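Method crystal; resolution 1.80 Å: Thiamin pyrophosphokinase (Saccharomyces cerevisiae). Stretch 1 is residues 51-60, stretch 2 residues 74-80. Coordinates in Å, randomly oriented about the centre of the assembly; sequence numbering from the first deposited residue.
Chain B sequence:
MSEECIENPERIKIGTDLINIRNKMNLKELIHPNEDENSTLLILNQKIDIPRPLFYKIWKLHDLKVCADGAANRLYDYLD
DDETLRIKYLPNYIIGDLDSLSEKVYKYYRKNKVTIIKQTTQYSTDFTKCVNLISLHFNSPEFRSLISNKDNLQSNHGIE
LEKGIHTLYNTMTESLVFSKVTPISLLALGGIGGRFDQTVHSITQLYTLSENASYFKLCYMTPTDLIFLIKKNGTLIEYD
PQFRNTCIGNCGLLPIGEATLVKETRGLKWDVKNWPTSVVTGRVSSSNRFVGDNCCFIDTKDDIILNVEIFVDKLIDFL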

ATOM      1  N   PRO B  51     -19.565   4.339   0.348  1.00 36.60           N
ATOM      2  CA  PRO B  51     -21.029   4.337   0.397  1.00 36.85           C
ATOM      3  C   PRO B  51     -21.575   5.727   0.084  1.00 37.26           C
ATOM      4  O   PRO B  51     -20.979   6.735   0.467  1.00 37.14           O
ATOM      5  CB  PRO B  51     -21.320   3.906   1.830  1.00 36.08           C
ATOM      6  CG  PRO B  51     -20.194   2.965   2.114  1.00 36.51           C
ATOM      7  CD  PRO B  51     -19.003   3.711   1.555  1.00 36.32           C
ATOM      8  N   ARG B  52     -22.709   5.776  -0.607  1.00 37.83           N
ATOM      9  CA  ARG B  52     -23.320   7.044  -0.987  1.00 37.91           C
ATOM     10  C   ARG B  52     -23.684   7.973   0.163  1.00 37.00           C
ATOM     11  O   ARG B  52     -23.332   9.151   0.146  1.00 36.77           O
ATOM     12  CB  ARG B  52     -24.553   6.794  -1.856  1.00 39.62           C
ATOM     13  CG  ARG B  52     -24.202   6.489  -3.291  1.00 42.10           C
ATOM     14  CD  ARG B  52     -25.422   6.281  -4.154  1.00 44.56           C
ATOM     15  NE  ARG B  52     -25.048   6.367  -5.558  1.00 46.76           N
ATOM     16  CZ  ARG B  52     -24.697   7.499  -6.154  1.00 47.18           C
ATOM     17  NH1 ARG B  52     -24.681   8.631  -5.462  1.00 48.08           N
ATOM     18  NH2 ARG B  52     -24.360   7.502  -7.436  1.00 48.00           N
ATOM     19  N   PRO B  53     -24.408   7.463   1.171  1.00 36.04           N
ATOM     20  CA  PRO B  53     -24.783   8.318   2.300  1.00 34.98           C
ATOM     21  C   PRO B  53     -23.561   9.012   2.904  1.00 33.91           C
ATOM     22  O   PRO B  53     -23.609  10.191   3.256  1.00 33.38           O
ATOM     23  CB  PRO B  53     -25.428   7.336   3.269  1.00 35.95           C
ATOM     24  CG  PRO B  53     -26.049   6.329   2.351  1.00 36.06           C
ATOM     25  CD  PRO B  53     -24.944   6.102   1.349  1.00 36.42           C
ATOM     26  N   LEU B  54     -22.467   8.267   3.019  1.00 32.59           N
ATOM     27  CA  LEU B  54     -21.232   8.805   3.574  1.00 32.00           C
ATOM     28  C   LEU B  54     -20.635   9.842   2.626  1.00 31.13           C
ATOM     29  O   LEU B  54     -20.195  10.908   3.055  1.00 29.96           O
ATOM     30  CB  LEU B  54     -20.221   7.679   3.809  1.00 31.54           C
ATOM     31  CG  LEU B  54     -18.910   8.098   4.480  1.00 32.12           C
ATOM     32  CD1 LEU B  54     -19.205   8.693   5.850  1.00 31.92           C
ATOM     33  CD2 LEU B  54     -17.991   6.896   4.607  1.00 32.06           C
ATOM     34  N   PHE B  55     -20.623   9.521   1.336  1.00 31.04           N
ATOM     35  CA  PHE B  55     -20.086  10.424   0.325  1.00 30.89           C
ATOM     36  C   PHE B  55     -20.780  11.781   0.401  1.00 30.71           C
ATOM     37  O   PHE B  55     -20.128  12.823   0.433  1.00 30.12           O
ATOM     38  CB  PHE B  55     -20.283   9.831  -1.072  1.00 31.22           C
ATOM     39  CG  PHE B  55     -19.744  10.696  -2.177  1.00 31.41           C
ATOM     40  CD1 PHE B  55     -18.381  10.731  -2.452  1.00 31.96           C
ATOM     41  CD2 PHE B  55     -20.599  11.495  -2.928  1.00 31.58           C
ATOM     42  CE1 PHE B  55     -17.876  11.550  -3.460  1.00 32.26           C
ATOM     43  CE2 PHE B  55     -20.104  12.318  -3.938  1.00 32.27           C
ATOM     44  CZ  PHE B  55     -18.739  12.344  -4.204  1.00 31.92           C
ATOM     45  N   TYR B  56     -22.109  11.755   0.427  1.00 30.52           N
ATOM     46  CA  TYR B  56     -22.910  12.972   0.498  1.00 30.67           C
ATOM     47  C   TYR B  56     -22.506  13.823   1.695  1.00 30.26           C
ATOM     48  O   TYR B  56     -22.401  15.046   1.598  1.00 29.02           O
ATOM     49  CB  TYR B  56     -24.395  12.618   0.628  1.00 32.41           C
ATOM     50  CG  TYR B  56     -24.946  11.743  -0.477  1.00 34.41           C
ATOM     51  CD1 TYR B  56     -26.041  10.910  -0.245  1.00 35.90           C
ATOM     52  CD2 TYR B  56     -24.387  11.753  -1.755  1.00 34.92           C
ATOM     53  CE1 TYR B  56     -26.564  10.105  -1.255  1.00 36.58           C
ATOM     54  CE2 TYR B  56     -24.906  10.954  -2.774  1.00 35.96           C
ATOM     55  CZ  TYR B  56     -25.993  10.132  -2.516  1.00 36.12           C
ATOM     56  OH  TYR B  56     -26.508   9.334  -3.511  1.00 37.11           O
ATOM     57  N   LYS B  57     -22.288  13.162   2.828  1.00 29.45           N
ATOM     58  CA  LYS B  57     -21.913  13.841   4.061  1.00 29.28           C
ATOM     59  C   LYS B  57     -20.518  14.453   4.005  1.00 27.87           C
ATOM     60  O   LYS B  57     -20.326  15.616   4.362  1.00 27.45           O
ATOM     61  CB  LYS B  57     -21.999  12.868   5.240  1.00 31.52           C
ATOM     62  CG  LYS B  57     -21.742  13.514   6.590  1.00 33.74           C
ATOM     63  CD  LYS B  57     -22.714  14.659   6.834  1.00 36.52           C
ATOM     64  CE  LYS B  57     -22.500  15.292   8.196  1.00 37.69           C
ATOM     65  NZ  LYS B  57     -23.443  16.422   8.427  1.00 39.09           N
ATOM     66  N   ILE B  58     -19.543  13.663   3.569  1.00 27.24           N
ATOM     67  CA  ILE B  58     -18.170  14.137   3.469  1.00 26.87           C
ATOM     68  C   ILE B  58     -18.074  15.280   2.465  1.00 25.74           C
ATOM     69  O   ILE B  58     -17.279  16.204   2.630  1.00 25.18           O
ATOM     70  CB  ILE B  58     -17.225  12.991   3.049  1.00 27.61           C
ATOM     71  CG1 ILE B  58     -17.096  11.993   4.203  1.00 27.52           C
ATOM     72  CG2 ILE B  58     -15.868  13.548   2.649  1.00 28.98           C
ATOM     73  CD1 ILE B  58     -16.298  10.759   3.863  1.00 29.95           C
ATOM     74  N   TRP B  59     -18.892  15.213   1.421  1.00 24.97           N
ATOM     75  CA  TRP B  59     -18.899  16.260   0.408  1.00 25.07           C
ATOM     76  C   TRP B  59     -19.424  17.552   1.034  1.00 25.15           C
ATOM     77  O   TRP B  59     -18.854  18.626   0.843  1.00 25.23           O
ATOM     78  CB  TRP B  59     -19.784  15.843  -0.772  1.00 24.09           C
ATOM     79  CG  TRP B  59     -19.810  16.836  -1.900  1.00 23.30           C
ATOM     80  CD1 TRP B  59     -20.479  18.026  -1.933  1.00 23.65           C
ATOM     81  CD2 TRP B  59     -19.131  16.721  -3.158  1.00 22.70           C
ATOM     82  NE1 TRP B  59     -20.259  18.660  -3.135  1.00 23.61           N
ATOM     83  CE2 TRP B  59     -19.433  17.883  -3.904  1.00 22.89           C
ATOM     84  CE3 TRP B  59     -18.290  15.753  -3.724  1.00 22.51           C
ATOM     85  CZ2 TRP B  59     -18.932  18.098  -5.193  1.00 21.59           C
ATOM     86  CZ3 TRP B  59     -17.791  15.967  -5.010  1.00 22.79           C
ATOM     87  CH2 TRP B  59     -18.112  17.135  -5.726  1.00 21.99           C
ATOM     88  N   LYS B  60     -20.506  17.437   1.795  1.00 26.15           N
ATOM     89  CA  LYS B  60     -21.106  18.591   2.450  1.00 27.34           C
ATOM     90  C   LYS B  60     -20.188  19.166   3.529  1.00 26.82           C
ATOM     91  O   LYS B  60     -20.211  20.368   3.798  1.00 26.58           O
ATOM     92  CB  LYS B  60     -22.451  18.199   3.069  1.00 29.85           C
ATOM     93  CG  LYS B  60     -23.254  19.371   3.618  1.00 33.75           C
ATOM     94  CD  LYS B  60     -24.618  18.921   4.127  1.00 36.68           C
ATOM     95  CE  LYS B  60     -25.477  20.108   4.548  1.00 38.55           C
ATOM     96  NZ  LYS B  60     -24.840  20.900   5.637  1.00 40.15           N
TER
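Stretch 2 (74-80) RLYDYLD

Stretch 2 of thiamin pyrophosphokinase packed on stretch 1, both from chain B. Residues 74-78 are the last part of a helix that begins earlier in the chain; Leu79 is the first residue to leave helical geometry (phi/psi -106/36), and Asp80 follows in the loop. Stretch 1 opens with Pro51 at the N-cap position and runs as helix from Arg52 to Lys60 and beyond. The N-to-C directions of the two helices make an angle of 129° (signed crossing angle -129°), closer to antiparallel than to parallel. Their axes come no nearer than 14.0 Å, and the closest CA atoms, those of Arg52 and Leu79, are 9.3 Å apart. The backbones therefore stand well apart, and long side chains fill the space between them, burying 332 Å² in total. The C-terminal end of the stretch 2 helix faces the first turn of the stretch 1 helix, while Leu75, one turn earlier, reaches further along it, to Phe55 and Trp59.

Aromatic contacts form the middle of the interface. Tyr78 has the largest area covered by the other stretch; its CA-to-CB bond points toward stretch 1, with chi1 in the t well. It turns a ring edge to the face of Phe55, centroids 5.0 Å apart and planes at 66°, so that CE2 of Tyr78 lies over that face, 3.7 Å from CG of Phe55. The CA-to-CB bond of Phe55, also t at chi1, points toward stretch 2. The phenolic end of Tyr78 extends to the start of the stretch 1 helix: its OH lies 3.6 Å from CB of Phe55 and 3.7 Å from the backbone C of Pro51, and is hydrogen-bonded to a residue just outside the stretches.

Apolar contacts continue along the same side. The Leu75 CA-to-CB bond points sideways, but the t, p rotamer brings its methyl groups nearer to stretch 1. CD1 of Leu75 lies 3.8 Å from CZ of Phe55, and CD2 of Leu75 is 4.4 Å from CH2 of Trp59, a looser contact one turn further along.

The polar contribution comes from Arg52, whose extended side chain crosses to the end of the stretch 2 helix. Its CZ stands 4.9 Å from the Tyr78 ring centroid, 17° off the ring normal, a cation-pi arrangement over the face; CG of Arg52 packs 3.6 Å from OH of Tyr78. NH2 of Arg52 comes within 2.8 Å of the backbone O of Tyr78, but the angle is too poor for a hydrogen bond, and none joins the two stretches. Leu79 CD2 lies at the edge of the guanidinium, only 3.0 Å from NH1 of Arg52, a tight approach. Within stretch 1, the same NH1 of Arg52 donates a hydrogen bond to OH of Tyr56 (2.8 Å), linking the guanidinium to a side chain one turn along its own helix.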

ATOM      1  N   ARG B  74     -14.113   8.988 -12.882  1.00 27.96           N
ATOM      2  CA  ARG B  74     -14.517   8.219 -11.712  1.00 27.97           C
ATOM      3  C   ARG B  74     -15.755   8.811 -11.048  1.00 27.58           C
ATOM      4  O   ARG B  74     -16.700   8.093 -10.725  1.00 27.84           O
ATOM      5  CB  ARG B  74     -13.367   8.173 -10.702  1.00 28.72           C
ATOM      6  CG  ARG B  74     -12.056   7.647 -11.268  1.00 30.21           C
ATOM      7  CD  ARG B  74     -12.181   6.206 -11.740  1.00 30.41           C
ATOM      8  NE  ARG B  74     -10.906   5.677 -12.216  1.00 31.89           N
ATOM      9  CZ  ARG B  74     -10.723   4.430 -12.634  1.00 32.84           C
ATOM     10  NH1 ARG B  74     -11.737   3.573 -12.638  1.00 33.16           N
ATOM     11  NH2 ARG B  74      -9.526   4.033 -13.044  1.00 32.79           N
ATOM     12  N   LEU B  75     -15.743  10.125 -10.843  1.00 26.63           N
ATOM     13  CA  LEU B  75     -16.868  10.810 -10.216  1.00 26.49           C
ATOM     14  C   LEU B  75     -18.089  10.744 -11.125  1.00 26.99           C
ATOM     15  O   LEU B  75     -19.199  10.448 -10.679  1.00 27.25           O
ATOM     16  CB  LEU B  75     -16.511  12.273  -9.944  1.00 24.75           C
ATOM     17  CG  LEU B  75     -17.596  13.130  -9.287  1.00 24.31           C
ATOM     18  CD1 LEU B  75     -17.929  12.571  -7.909  1.00 24.26           C
ATOM     19  CD2 LEU B  75     -17.120  14.574  -9.184  1.00 23.57           C
ATOM     20  N   TYR B  76     -17.868  11.023 -12.405  1.00 28.21           N
ATOM     21  CA  TYR B  76     -18.930  11.002 -13.404  1.00 29.83           C
ATOM     22  C   TYR B  76     -19.673   9.668 -13.385  1.00 30.55           C
ATOM     23  O   TYR B  76     -20.904   9.633 -13.334  1.00 30.46           O
ATOM     24  CB  TYR B  76     -18.336  11.237 -14.794  1.00 30.73           C
ATOM     25  CG  TYR B  76     -19.361  11.333 -15.903  1.00 32.17           C
ATOM     26  CD1 TYR B  76     -20.120  12.490 -16.083  1.00 32.90           C
ATOM     27  CD2 TYR B  76     -19.571  10.265 -16.775  1.00 32.49           C
ATOM     28  CE1 TYR B  76     -21.061  12.581 -17.106  1.00 32.93           C
ATOM     29  CE2 TYR B  76     -20.509  10.346 -17.799  1.00 32.94           C
ATOM     30  CZ  TYR B  76     -21.249  11.505 -17.959  1.00 32.92           C
ATOM     31  OH  TYR B  76     -22.174  11.585 -18.973  1.00 33.39           O
ATOM     32  N   ASP B  77     -18.921   8.573 -13.431  1.00 31.46           N
ATOM     33  CA  ASP B  77     -19.517   7.240 -13.424  1.00 33.09           C
ATOM     34  C   ASP B  77     -20.099   6.882 -12.060  1.00 33.89           C
ATOM     35  O   ASP B  77     -21.162   6.267 -11.971  1.00 33.94           O
ATOM     36  CB  ASP B  77     -18.483   6.183 -13.823  1.00 33.49           C
ATOM     37  CG  ASP B  77     -17.963   6.378 -15.234  1.00 34.54           C
ATOM     38  OD1 ASP B  77     -18.760   6.765 -16.116  1.00 35.34           O
ATOM     39  OD2 ASP B  77     -16.761   6.130 -15.466  1.00 35.51           O
ATOM     40  N   TYR B  78     -19.395   7.262 -10.998  1.00 34.62           N
ATOM     41  CA  TYR B  78     -19.853   6.975  -9.645  1.00 35.49           C
ATOM     42  C   TYR B  78     -21.310   7.390  -9.480  1.00 37.10           C
ATOM     43  O   TYR B  78     -22.081   6.726  -8.787  1.00 37.12           O
ATOM     44  CB  TYR B  78     -18.990   7.719  -8.624  1.00 34.21           C
ATOM     45  CG  TYR B  78     -19.423   7.524  -7.187  1.00 33.29           C
ATOM     46  CD1 TYR B  78     -19.419   6.257  -6.602  1.00 33.40           C
ATOM     47  CD2 TYR B  78     -19.833   8.607  -6.407  1.00 33.29           C
ATOM     48  CE1 TYR B  78     -19.812   6.073  -5.276  1.00 33.38           C
ATOM     49  CE2 TYR B  78     -20.228   8.433  -5.079  1.00 33.19           C
ATOM     50  CZ  TYR B  78     -20.213   7.164  -4.522  1.00 33.31           C
ATOM     51  OH  TYR B  78     -20.600   6.989  -3.211  1.00 33.59           O
ATOM     52  N   LEU B  79     -21.685   8.485 -10.129  1.00 39.01           N
ATOM     53  CA  LEU B  79     -23.049   8.988 -10.041  1.00 41.29           C
ATOM     54  C   LEU B  79     -23.831   8.713 -11.321  1.00 43.02           C
ATOM     55  O   LEU B  79     -24.664   9.516 -11.742  1.00 43.41           O
ATOM     56  CB  LEU B  79     -23.021  10.488  -9.732  1.00 41.23           C
ATOM     57  CG  LEU B  79     -22.244  10.829  -8.451  1.00 41.51           C
ATOM     58  CD1 LEU B  79     -22.276  12.325  -8.193  1.00 41.59           C
ATOM     59  CD2 LEU B  79     -22.849  10.079  -7.276  1.00 41.90           C
ATOM     60  N   ASP B  80     -23.553   7.560 -11.924  1.00 45.00           N
ATOM     61  CA  ASP B  80     -24.203   7.125 -13.158  1.00 47.21           C
ATOM     62  C   ASP B  80     -25.701   7.362 -13.192  1.00 48.01           C
ATOM     63  O   ASP B  80     -26.258   7.812 -14.193  1.00 48.53           O
ATOM     64  CB  ASP B  80     -24.019   5.618 -13.368  1.00 47.96           C
ATOM     65  CG  ASP B  80     -22.703   5.262 -14.010  1.00 49.00           C
ATOM     66  OD1 ASP B  80     -22.325   5.922 -14.999  1.00 50.22           O
ATOM     67  OD2 ASP B  80     -22.056   4.303 -13.537  1.00 51.39           O
TER